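Local coordinates for protein fluoroacetyl-CoA thioesterase FlK (Streptomyces cattleya, PDB 3KVU) that hydrolyses fluoroacetyl-CoA to fluoroacetate and CoA as a homodimer, protecting its producer from fluoroacetate poisoning while leaving acetyl-CoA unused as a substrate, at residues A[20-25]-A[36-41]; A[63-68]-A[120-125]. The protein carries 1 engineered substitution. All coordinates share one frame; numbering follows the deposited sequence.

Contact 1 (A[20-25]-A[36-41]). With ACO (acetyl coenzyme *a), chain E.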
ATOM      1  N   HIS A  20      12.272   9.714  -4.959  1.00 28.80           N
ATOM      2  CA  HIS A  20      12.413   8.699  -3.911  1.00 28.86           C
ATOM      3  C   HIS A  20      11.108   7.968  -3.560  1.00 26.27           C
ATOM      4  O   HIS A  20      11.085   7.218  -2.623  1.00 26.83           O
ATOM      5  CB  HIS A  20      13.126   9.258  -2.661  1.00 29.89           C
ATOM      6  CG  HIS A  20      12.452  10.477  -2.095  1.00 34.96           C
ATOM      7  ND1 HIS A  20      11.274  10.410  -1.364  1.00 36.39           N
ATOM      8  CD2 HIS A  20      12.752  11.796  -2.213  1.00 33.89           C
ATOM      9  CE1 HIS A  20      10.887  11.634  -1.048  1.00 35.38           C
ATOM     10  NE2 HIS A  20      11.755  12.493  -1.565  1.00 37.47           N
ATOM     11  N   LYS A  21      10.041   8.172  -4.322  1.00 24.47           N
ATOM     12  CA  LYS A  21       8.732   7.481  -4.141  1.00 23.72           C
ATOM     13  C   LYS A  21       8.325   6.443  -5.224  1.00 23.54           C
ATOM     14  O   LYS A  21       7.139   6.106  -5.369  1.00 23.27           O
ATOM     15  CB  LYS A  21       7.565   8.481  -3.989  1.00 23.85           C
ATOM     16  CG  LYS A  21       7.505   9.362  -2.727  1.00 22.94           C
ATOM     17  CD  LYS A  21       7.490   8.606  -1.397  1.00 26.15           C
ATOM     18  CE  LYS A  21       7.746   9.646  -0.277  1.00 28.89           C
ATOM     19  NZ  LYS A  21       7.619   9.056   1.068  1.00 28.98           N
ATOM     20  N   THR A  22       9.328   5.920  -5.922  1.00 24.13           N
ATOM     21  CA  THR A  22       9.172   4.952  -6.964  1.00 24.44           C
ATOM     22  C   THR A  22       9.419   3.621  -6.391  1.00 25.34           C
ATOM     23  O   THR A  22      10.052   3.502  -5.343  1.00 25.02           O
ATOM     24  CB  THR A  22      10.033   5.281  -8.182  1.00 23.91           C
ATOM     25  OG1 THR A  22      11.415   5.212  -7.847  1.00 26.52           O
ATOM     26  CG2 THR A  22       9.740   6.700  -8.613  1.00 24.11           C
ATOM     27  N   VAL A  23       8.848   2.615  -7.048  1.00 27.18           N
ATOM     28  CA  VAL A  23       8.926   1.201  -6.697  1.00 25.31           C
ATOM     29  C   VAL A  23      10.194   0.750  -5.988  1.00 24.58           C
ATOM     30  O   VAL A  23      10.134   0.076  -5.040  1.00 25.25           O
ATOM     31  CB  VAL A  23       8.765   0.326  -7.940  1.00 20.00           C
ATOM     32  CG1 VAL A  23       8.951  -1.084  -7.600  1.00 20.00           C
ATOM     33  CG2 VAL A  23       7.467   0.546  -8.600  1.00 20.00           C
ATOM     34  N   ARG A  24      11.342   1.091  -6.478  1.00 23.20           N
ATOM     35  CA  ARG A  24      12.573   0.643  -5.858  0.50 23.12           C
ATOM     36  C   ARG A  24      12.892   1.243  -4.505  1.00 23.44           C
ATOM     37  O   ARG A  24      13.792   0.772  -3.816  1.00 23.95           O
ATOM     38  CB  ARG A  24      13.750   0.884  -6.785  0.50 22.11           C
ATOM     39  CG  ARG A  24      13.755   2.246  -7.365  0.50 21.59           C
ATOM     40  CD  ARG A  24      15.034   2.467  -8.023  0.50 18.99           C
ATOM     41  NE  ARG A  24      16.041   2.667  -7.014  0.50 23.21           N
ATOM     42  CZ  ARG A  24      16.865   3.707  -6.971  0.50 20.51           C
ATOM     43  NH1 ARG A  24      16.795   4.637  -7.907  0.50 18.47           N
ATOM     44  NH2 ARG A  24      17.755   3.809  -5.988  0.50 14.31           N
ATOM     45  N   HIS A  25      12.236   2.331  -4.147  1.00 24.92           N
ATOM     46  CA  HIS A  25      12.472   2.946  -2.844  1.00 25.22           C
ATOM     47  C   HIS A  25      11.521   2.383  -1.762  1.00 24.49           C
ATOM     48  O   HIS A  25      11.748   2.577  -0.595  1.00 25.59           O
ATOM     49  CB  HIS A  25      12.384   4.492  -2.925  1.00 25.02           C
ATOM     50  CG  HIS A  25      13.406   5.117  -3.824  1.00 27.14           C
ATOM     51  ND1 HIS A  25      14.702   5.378  -3.419  1.00 31.64           N
ATOM     52  CD2 HIS A  25      13.341   5.480  -5.134  1.00 30.03           C
ATOM     53  CE1 HIS A  25      15.387   5.893  -4.431  1.00 31.13           C
ATOM     54  NE2 HIS A  25      14.586   5.952  -5.485  1.00 31.92           N
ATOM     55  N   PHE A  36      12.729  -2.237 -11.712  1.00 31.20           N
ATOM     56  CA  PHE A  36      11.405  -1.785 -12.122  1.00 28.95           C
ATOM     57  C   PHE A  36      11.501  -0.396 -12.789  1.00 28.84           C
ATOM     58  O   PHE A  36      12.459   0.303 -12.545  1.00 29.27           O
ATOM     59  CB  PHE A  36      10.496  -1.719 -10.894  1.00 27.88           C
ATOM     60  CG  PHE A  36       9.523  -2.886 -10.767  1.00 26.23           C
ATOM     61  CD1 PHE A  36       9.976  -4.179 -10.618  1.00 24.21           C
ATOM     62  CD2 PHE A  36       8.141  -2.654 -10.726  1.00 25.68           C
ATOM     63  CE1 PHE A  36       9.067  -5.236 -10.490  1.00 24.24           C
ATOM     64  CE2 PHE A  36       7.238  -3.681 -10.629  1.00 17.50           C
ATOM     65  CZ  PHE A  36       7.710  -4.989 -10.496  1.00 22.61           C
ATOM     66  N   PRO A  37      10.499   0.008 -13.600  1.00 28.29           N
ATOM     67  CA  PRO A  37      10.426   1.408 -14.083  1.00 28.48           C
ATOM     68  C   PRO A  37      10.380   2.380 -12.900  1.00 29.44           C
ATOM     69  O   PRO A  37       9.792   2.041 -11.833  1.00 28.83           O
ATOM     70  CB  PRO A  37       9.079   1.484 -14.778  1.00 28.20           C
ATOM     71  CG  PRO A  37       8.622   0.109 -14.976  1.00 28.41           C
ATOM     72  CD  PRO A  37       9.367  -0.804 -14.063  1.00 28.29           C
ATOM     73  N   GLU A  38      10.989   3.557 -13.047  1.00 29.98           N
ATOM     74  CA  GLU A  38      10.785   4.597 -12.054  1.00 29.26           C
ATOM     75  C   GLU A  38       9.401   5.262 -12.144  1.00 28.77           C
ATOM     76  O   GLU A  38       9.211   6.345 -12.757  1.00 29.57           O
ATOM     77  CB  GLU A  38      11.911   5.593 -12.137  1.00 29.94           C
ATOM     78  CG  GLU A  38      13.245   4.968 -11.881  1.00 31.98           C
ATOM     79  CD  GLU A  38      13.580   4.948 -10.434  1.00 37.18           C
ATOM     80  OE1 GLU A  38      14.475   5.712 -10.010  1.00 41.29           O
ATOM     81  OE2 GLU A  38      12.979   4.154  -9.694  1.00 42.11           O
ATOM     82  N   VAL A  39       8.405   4.572 -11.565  1.00 27.48           N
ATOM     83  CA  VAL A  39       7.077   5.107 -11.385  1.00 24.98           C
ATOM     84  C   VAL A  39       6.721   4.974  -9.895  1.00 26.29           C
ATOM     85  O   VAL A  39       7.399   4.239  -9.170  1.00 25.21           O
ATOM     86  CB  VAL A  39       6.018   4.479 -12.290  1.00 25.20           C
ATOM     87  CG1 VAL A  39       6.384   4.770 -13.748  1.00 25.72           C
ATOM     88  CG2 VAL A  39       5.838   2.939 -12.021  1.00 17.95           C
ATOM     89  N   PHE A  40       5.735   5.792  -9.479  1.00 26.75           N
ATOM     90  CA  PHE A  40       5.065   5.796  -8.184  1.00 26.19           C
ATOM     91  C   PHE A  40       4.551   4.397  -7.770  1.00 24.86           C
ATOM     92  O   PHE A  40       3.622   3.824  -8.375  1.00 25.01           O
ATOM     93  CB  PHE A  40       3.876   6.788  -8.277  1.00 27.16           C
ATOM     94  CG  PHE A  40       3.352   7.337  -6.921  1.00 27.97           C
ATOM     95  CD1 PHE A  40       4.209   7.645  -5.861  1.00 28.82           C
ATOM     96  CD2 PHE A  40       1.992   7.615  -6.769  1.00 28.28           C
ATOM     97  CE1 PHE A  40       3.696   8.166  -4.620  1.00 28.33           C
ATOM     98  CE2 PHE A  40       1.497   8.128  -5.542  1.00 29.93           C
ATOM     99  CZ  PHE A  40       2.382   8.402  -4.471  1.00 23.18           C
ATOM    100  N   ALA A  41       5.135   3.861  -6.705  1.00 23.66           N
ATOM    101  CA  ALA A  41       4.770   2.539  -6.245  1.00 22.89           C
ATOM    102  C   ALA A  41       3.269   2.410  -5.748  1.00 22.48           C
ATOM    103  O   ALA A  41       2.703   3.375  -5.212  1.00 22.69           O
ATOM    104  CB  ALA A  41       5.744   2.162  -5.223  1.00 21.67           C
TER
HETATM  105  CAP ACO E 201      -3.926  -0.473 -16.162  1.00 46.38           C
HETATM  106  OAP ACO E 201      -4.773  -1.089 -15.135  1.00 48.50           O
HETATM  107  C9P ACO E 201      -2.434  -0.298 -15.881  1.00 43.06           C
HETATM  108  O9P ACO E 201      -1.631  -0.904 -16.590  1.00 47.54           O
HETATM  109  N8P ACO E 201      -2.067   0.510 -14.870  1.00 38.48           N
HETATM  110  C7P ACO E 201      -0.757   0.895 -14.384  1.00 34.27           C
HETATM  111  C6P ACO E 201      -0.771   0.609 -12.892  1.00 33.49           C
HETATM  112  C5P ACO E 201       0.511   1.073 -12.218  1.00 38.10           C
HETATM  113  O5P ACO E 201       1.080   2.116 -12.414  1.00 39.55           O
HETATM  114  N4P ACO E 201       1.140   0.380 -11.306  1.00 41.11           N
HETATM  115  C3P ACO E 201       2.344   1.039 -10.850  1.00 46.56           C
HETATM  116  C2P ACO E 201       2.633   0.360  -9.563  1.00 48.84           C
HETATM  117  S1P ACO E 201       3.922  -0.819  -9.769  1.00 54.96           S
HETATM  118  C   ACO E 201       3.887  -1.114  -8.170  1.00 52.03           C
HETATM  119  O   ACO E 201       4.605  -0.450  -7.441  1.00 47.81           O
HETATM  120  CH3 ACO E 201       2.861  -2.140  -7.808  1.00 53.52           C
HETATM  121  O   HOH W   1      11.092   2.154  -9.683  1.00 29.68           O
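Val23 is the apolar centre, pointing into the bend of 36-41. With CG1 anti to the backbone N (chi1 175°), that methyl lies 3.6 Å from Phe36 CD2 and also meets Phe36 CB, approaching the ring obliquely. The other methyl, CG2, turns to Ala41 CB and to the bound acetyl-CoA, whose thioester carbonyl O is 3.2 Å from Val23 CG2. The coenzyme's sulfur meets the edge of the Phe36 ring, so these two side chains line the acyl end of the substrate pocket, to which Phe40 and Ala41 also belong. Phe40 points away from 20-25 and packs on Met45 and Leu48 of helix 42-57, yet turns a ring edge to Lys21 CB, 3.9 Å from Phe40 CE1. The amine of Lys21 leaves the contact for Glu29 of the second subunit.

Around Val23 the backbones pair at a single bridge, Thr22 with Phe40. Val23 N donates to Val39 O over 3.0 Å, and Ala41 N reaches Lys21 O at 3.3 Å. Ala41 is the N-cap of helix 42-57, which opens with the active-site Ser42.

At the outer edge Glu38 folds back through a bend at chi2. Its OE2 accepts from Thr22 OG1 at 2.6 Å, met 55° above the carboxylate plane, while a water bridges the same OE2 to Pro37 O. Glu38 OE1 forms a salt bridge with Arg24 NH1 at 3.3 Å, in which the hydrogen bond is weak.

Hydroxyl, water and guanidinium together would probably keep Glu38 ionised, and these polar bonds close the outer side of a loop pairing whose inner side turns the methyls of Val23 and Ala41 and the edge of the Phe36 ring to the thioester.

Contact 2 (A[63-68]-A[120-125]). With ACO (acetyl coenzyme *a), chain F.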
ATOM      1  N   PRO A  63      -7.750  14.957  21.851  1.00 30.23           N
ATOM      2  CA  PRO A  63      -6.417  14.707  22.334  1.00 28.75           C
ATOM      3  C   PRO A  63      -6.264  13.239  22.891  1.00 26.61           C
ATOM      4  O   PRO A  63      -7.215  12.665  23.458  1.00 23.91           O
ATOM      5  CB  PRO A  63      -6.235  15.757  23.448  1.00 28.38           C
ATOM      6  CG  PRO A  63      -7.198  16.764  23.223  1.00 29.84           C
ATOM      7  CD  PRO A  63      -8.324  16.193  22.435  1.00 30.78           C
ATOM      8  N   GLY A  64      -5.111  12.646  22.615  1.00 25.65           N
ATOM      9  CA  GLY A  64      -4.850  11.217  22.923  1.00 25.72           C
ATOM     10  C   GLY A  64      -5.425  10.182  21.990  1.00 25.47           C
ATOM     11  O   GLY A  64      -5.074   9.000  22.079  1.00 24.25           O
ATOM     12  N   GLU A  65      -6.298  10.615  21.086  1.00 24.50           N
ATOM     13  CA  GLU A  65      -6.785   9.746  20.057  1.00 23.66           C
ATOM     14  C   GLU A  65      -5.861   9.743  18.829  1.00 23.61           C
ATOM     15  O   GLU A  65      -5.112  10.694  18.546  1.00 22.03           O
ATOM     16  CB  GLU A  65      -8.214  10.089  19.662  1.00 24.70           C
ATOM     17  CG  GLU A  65      -9.265   9.542  20.619  1.00 23.62           C
ATOM     18  CD  GLU A  65     -10.636   9.891  20.190  1.00 28.98           C
ATOM     19  OE1 GLU A  65     -10.758  10.776  19.327  1.00 30.13           O
ATOM     20  OE2 GLU A  65     -11.625   9.250  20.659  1.00 28.33           O
ATOM     21  N   GLY A  66      -5.905   8.628  18.118  1.00 22.50           N
ATOM     22  CA  GLY A  66      -5.207   8.490  16.849  1.00 22.58           C
ATOM     23  C   GLY A  66      -6.009   7.542  16.011  1.00 21.62           C
ATOM     24  O   GLY A  66      -7.180   7.217  16.365  1.00 22.01           O
ATOM     25  N   SER A  67      -5.381   7.051  14.929  1.00 21.65           N
ATOM     26  CA  SER A  67      -5.999   5.992  14.106  1.00 21.39           C
ATOM     27  C   SER A  67      -4.997   5.170  13.286  1.00 20.43           C
ATOM     28  O   SER A  67      -3.825   5.574  13.023  1.00 21.60           O
ATOM     29  CB  SER A  67      -6.996   6.560  13.123  1.00 21.30           C
ATOM     30  OG  SER A  67      -6.196   7.041  12.060  1.00 22.46           O
ATOM     31  N   LEU A  68      -5.488   4.031  12.866  1.00 20.17           N
ATOM     32  CA  LEU A  68      -4.709   3.060  12.052  1.00 19.72           C
ATOM     33  C   LEU A  68      -5.595   2.624  10.869  1.00 18.49           C
ATOM     34  O   LEU A  68      -6.789   2.514  11.010  1.00 17.11           O
ATOM     35  CB  LEU A  68      -4.311   1.839  12.931  1.00 21.69           C
ATOM     36  CG  LEU A  68      -3.474   2.116  14.220  1.00 23.78           C
ATOM     37  CD1 LEU A  68      -3.212   0.871  15.034  1.00 29.06           C
ATOM     38  CD2 LEU A  68      -2.140   2.847  13.997  1.00 24.86           C
ATOM     39  N   ARG A 120     -10.472   3.038   8.400  1.00 21.65           N
ATOM     40  CA  ARG A 120      -9.579   3.307   9.531  1.00 22.77           C
ATOM     41  C   ARG A 120     -10.255   3.037  10.867  1.00 22.48           C
ATOM     42  O   ARG A 120     -11.480   2.990  10.953  1.00 23.95           O
ATOM     43  CB  ARG A 120      -8.896   4.700   9.531  1.00 22.56           C
ATOM     44  CG  ARG A 120      -8.476   5.203   8.179  1.00 22.51           C
ATOM     45  CD  ARG A 120      -7.716   6.491   8.276  1.00 23.65           C
ATOM     46  NE  ARG A 120      -6.564   6.463   9.179  1.00 23.88           N
ATOM     47  CZ  ARG A 120      -5.380   5.883   8.948  1.00 31.26           C
ATOM     48  NH1 ARG A 120      -5.121   5.236   7.804  1.00 35.37           N
ATOM     49  NH2 ARG A 120      -4.408   5.972   9.858  1.00 28.08           N
ATOM     50  N   ALA A 121      -9.453   2.789  11.895  1.00 22.67           N
ATOM     51  CA  ALA A 121     -10.025   2.558  13.225  1.00 22.41           C
ATOM     52  C   ALA A 121      -9.518   3.638  14.157  1.00 22.42           C
ATOM     53  O   ALA A 121      -8.300   3.896  14.187  1.00 23.71           O
ATOM     54  CB  ALA A 121      -9.627   1.195  13.746  1.00 23.43           C
ATOM     55  N   VAL A 122     -10.427   4.305  14.894  1.00 21.72           N
ATOM     56  CA  VAL A 122      -9.926   5.320  15.824  1.00 21.56           C
ATOM     57  C   VAL A 122      -9.356   4.594  17.046  1.00 21.17           C
ATOM     58  O   VAL A 122     -10.005   3.698  17.575  1.00 22.31           O
ATOM     59  CB  VAL A 122     -11.014   6.297  16.269  1.00 21.99           C
ATOM     60  CG1 VAL A 122     -10.475   7.172  17.333  1.00 23.12           C
ATOM     61  CG2 VAL A 122     -11.482   7.117  15.124  1.00 20.43           C
ATOM     62  N   ILE A 123      -8.174   4.971  17.483  1.00 18.92           N
ATOM     63  CA  ILE A 123      -7.607   4.327  18.651  1.00 19.93           C
ATOM     64  C   ILE A 123      -7.192   5.335  19.732  1.00 20.01           C
ATOM     65  O   ILE A 123      -7.078   6.522  19.450  1.00 18.37           O
ATOM     66  CB  ILE A 123      -6.354   3.542  18.305  1.00 18.33           C
ATOM     67  CG1 ILE A 123      -5.349   4.469  17.567  1.00 19.69           C
ATOM     68  CG2 ILE A 123      -6.783   2.191  17.664  1.00 20.75           C
ATOM     69  CD1 ILE A 123      -3.816   4.135  17.737  1.00 18.75           C
ATOM     70  N   HIS A 124      -6.924   4.806  20.932  1.00 20.03           N
ATOM     71  CA  HIS A 124      -6.195   5.539  21.970  1.00 21.48           C
ATOM     72  C   HIS A 124      -4.683   5.303  21.943  1.00 20.62           C
ATOM     73  O   HIS A 124      -4.176   4.200  22.213  1.00 22.88           O
ATOM     74  CB  HIS A 124      -6.840   5.175  23.316  1.00 21.43           C
ATOM     75  CG  HIS A 124      -8.216   5.745  23.499  1.00 23.35           C
ATOM     76  ND1 HIS A 124      -9.372   4.983  23.419  1.00 21.02           N
ATOM     77  CD2 HIS A 124      -8.616   7.008  23.776  1.00 24.69           C
ATOM     78  CE1 HIS A 124     -10.417   5.765  23.616  1.00 22.61           C
ATOM     79  NE2 HIS A 124      -9.986   6.997  23.813  1.00 23.10           N
ATOM     80  N   LEU A 125      -3.922   6.339  21.642  1.00 22.10           N
ATOM     81  CA  LEU A 125      -2.514   6.202  21.316  1.00 21.76           C
ATOM     82  C   LEU A 125      -1.601   5.646  22.434  1.00 23.20           C
ATOM     83  O   LEU A 125      -0.782   4.743  22.205  1.00 23.12           O
ATOM     84  CB  LEU A 125      -1.971   7.568  20.881  1.00 21.38           C
ATOM     85  CG  LEU A 125      -2.124   8.002  19.435  1.00 20.59           C
ATOM     86  CD1 LEU A 125      -1.440   9.321  19.274  1.00 21.36           C
ATOM     87  CD2 LEU A 125      -1.458   6.991  18.526  1.00 23.49           C
TER
HETATM   88  N1A ACO F 200      -2.902  -6.577  17.981  1.00110.65           N
HETATM   89  C2A ACO F 200      -2.945  -5.380  18.590  1.00111.26           C
HETATM   90  N3A ACO F 200      -3.902  -5.032  19.496  1.00111.78           N
HETATM   91  C4A ACO F 200      -4.922  -5.863  19.879  1.00111.46           C
HETATM   92  C5A ACO F 200      -4.934  -7.199  19.243  1.00111.40           C
HETATM   93  C6A ACO F 200      -3.850  -7.512  18.258  1.00111.02           C
HETATM   94  N6A ACO F 200      -3.811  -8.718  17.645  1.00111.09           N
HETATM   95  N7A ACO F 200      -6.008  -7.844  19.751  1.00111.78           N
HETATM   96  C8A ACO F 200      -6.627  -7.009  20.631  1.00111.42           C
HETATM   97  N9A ACO F 200      -5.980  -5.821  20.742  1.00111.05           N
HETATM   98  C1B ACO F 200      -6.458  -4.673  21.625  1.00110.21           C
HETATM   99  C2B ACO F 200      -6.531  -4.757  23.177  1.00109.18           C
HETATM  100  O2B ACO F 200      -7.499  -5.656  23.753  1.00106.88           O
HETATM  101  C3B ACO F 200      -6.763  -3.291  23.575  1.00109.56           C
HETATM  102  O3B ACO F 200      -8.168  -2.948  23.475  1.00113.28           O
HETATM  103  P3B ACO F 200      -9.050  -2.026  24.494  1.00115.03           P
HETATM  104  O7A ACO F 200      -8.402  -2.421  25.811  1.00114.95           O
HETATM  105  O8A ACO F 200      -8.851  -0.600  24.001  1.00115.07           O
HETATM  106  O9A ACO F 200     -10.517  -2.424  24.386  1.00114.31           O
HETATM  107  C4B ACO F 200      -5.874  -2.559  22.536  1.00107.44           C
HETATM  108  O4B ACO F 200      -5.747  -3.446  21.388  1.00108.58           O
HETATM  109  C5B ACO F 200      -6.172  -1.075  22.143  1.00102.24           C
HETATM  110  O5B ACO F 200      -7.345  -0.827  21.335  1.00 96.17           O
HETATM  111  P1A ACO F 200      -7.564  -1.342  19.797  1.00 92.64           P
HETATM  112  O1A ACO F 200      -6.167  -1.602  19.287  1.00 91.82           O
HETATM  113  O2A ACO F 200      -8.387  -0.264  19.130  1.00 92.47           O
HETATM  114  O3A ACO F 200      -8.468  -2.742  19.893  1.00 87.09           O
HETATM  115  P2A ACO F 200      -9.071  -3.895  18.848  1.00 83.28           P
HETATM  116  O4A ACO F 200     -10.432  -3.467  18.334  1.00 83.37           O
HETATM  117  O5A ACO F 200      -8.984  -5.278  19.510  1.00 82.35           O
HETATM  118  O6A ACO F 200      -8.194  -3.998  17.484  1.00 73.97           O
HETATM  119  CBP ACO F 200      -7.133  -2.237  16.198  1.00 52.66           C
HETATM  120  CCP ACO F 200      -8.397  -3.073  16.414  1.00 60.08           C
HETATM  121  CDP ACO F 200      -7.123  -1.117  15.161  1.00 50.49           C
HETATM  122  CEP ACO F 200      -5.833  -2.640  16.887  1.00 51.19           C
HETATM  123  CAP ACO F 200      -6.780  -3.089  14.946  1.00 47.93           C
HETATM  124  OAP ACO F 200      -7.393  -4.378  14.798  1.00 51.03           O
HETATM  125  C9P ACO F 200      -5.341  -3.289  14.600  1.00 41.25           C
HETATM  126  O9P ACO F 200      -4.350  -3.319  15.343  1.00 37.75           O
HETATM  127  N8P ACO F 200      -5.328  -3.424  13.290  1.00 37.08           N
HETATM  128  C7P ACO F 200      -4.191  -3.588  12.450  1.00 34.54           C
HETATM  129  C6P ACO F 200      -3.225  -2.599  13.042  1.00 35.23           C
HETATM  130  C5P ACO F 200      -2.622  -1.901  11.891  1.00 33.81           C
HETATM  131  O5P ACO F 200      -3.364  -1.621  10.965  1.00 37.03           O
HETATM  132  N4P ACO F 200      -1.339  -1.615  11.969  1.00 32.76           N
HETATM  133  C3P ACO F 200      -0.578  -0.937  10.923  1.00 39.12           C
HETATM  134  C2P ACO F 200      -1.545  -0.129  10.108  1.00 36.48           C
HETATM  135  S1P ACO F 200      -0.994   1.515  10.379  1.00 49.28           S
HETATM  136  C   ACO F 200      -1.010   2.282   8.939  1.00 44.37           C
HETATM  137  O   ACO F 200       0.071   2.639   8.566  1.00 43.65           O
HETATM  138  CH3 ACO F 200      -2.276   2.509   8.199  1.00 44.89           C
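Ser67 OG is gripped side-on by Arg120, with NE and NH2 each 3.0 Å from the one oxygen and both N-H groups meeting it close to the guanidinium plane. Arg120 NH2 adds a weak, bent bond to Ser67 O. The arginine gets there by a bend at chi3 (54°), which folds its head back over strand 65-68, and Leu68 C lies 3.6 Å above the guanidinium plane, offset toward its rim. The acetyl CH3 of the coenzyme lies 4.0 Å from Arg120 NH1, a van der Waals approach; Arg120 is a substrate-binding residue, and Phe36 of the second subunit packs on the same side chain.

The two strands are antiparallel neighbours in the hot-dog sheet, 65-75 being an outermost strand within this chain and 112-124 the next one in. Gly66 and Ile123 form a hydrogen-bonded pair, Ile123 N reaching Gly66 O at 2.7 Å and Gly66 N returning to Ile123 O. Leu68 and Ala121, two residues along, form the next hydrogen-bonded pair.

Ser67, Glu65 and Val122 share one face, which helix 42-57 covers at Ser67 and Val122 through Met57. Glu65 lies alongside His124, CG 4.1 Å from His124 CD2, and its OE1 is bonded to Glu62 N. Leu68 and Ile123 share the other face, crossing at about a right angle, with Phe128 of helix 125-135 on them; there Ile123 CG2 comes to 3.3 Å from the diphosphate oxygen O2A of the coenzyme. At the far end Leu125 N, at the start of that helix, donates to Gly64 O at 2.9 Å.

The two contacts stand on opposite sides of the chain's centre, with centres about 30 Å apart, and hold different elements. Contact 1 is the more buried; it joins a short helix to the loop leading into helix 42-57 by one bridge and polar bonds at its edge. Contact 2 is partly buried and is regular sheet, a ladder of backbone bonds with Arg120 gripping Ser67 at one end and exposed residues at the other. Each meets a different acetyl-CoA, contact 1 at the thioester and contact 2 along much of the coenzyme. Both touch the second subunit: Phe36 of contact 1 packs on Ser67 of that chain, and segment 120-125 also meets it, consistent with sites shared across the dimer.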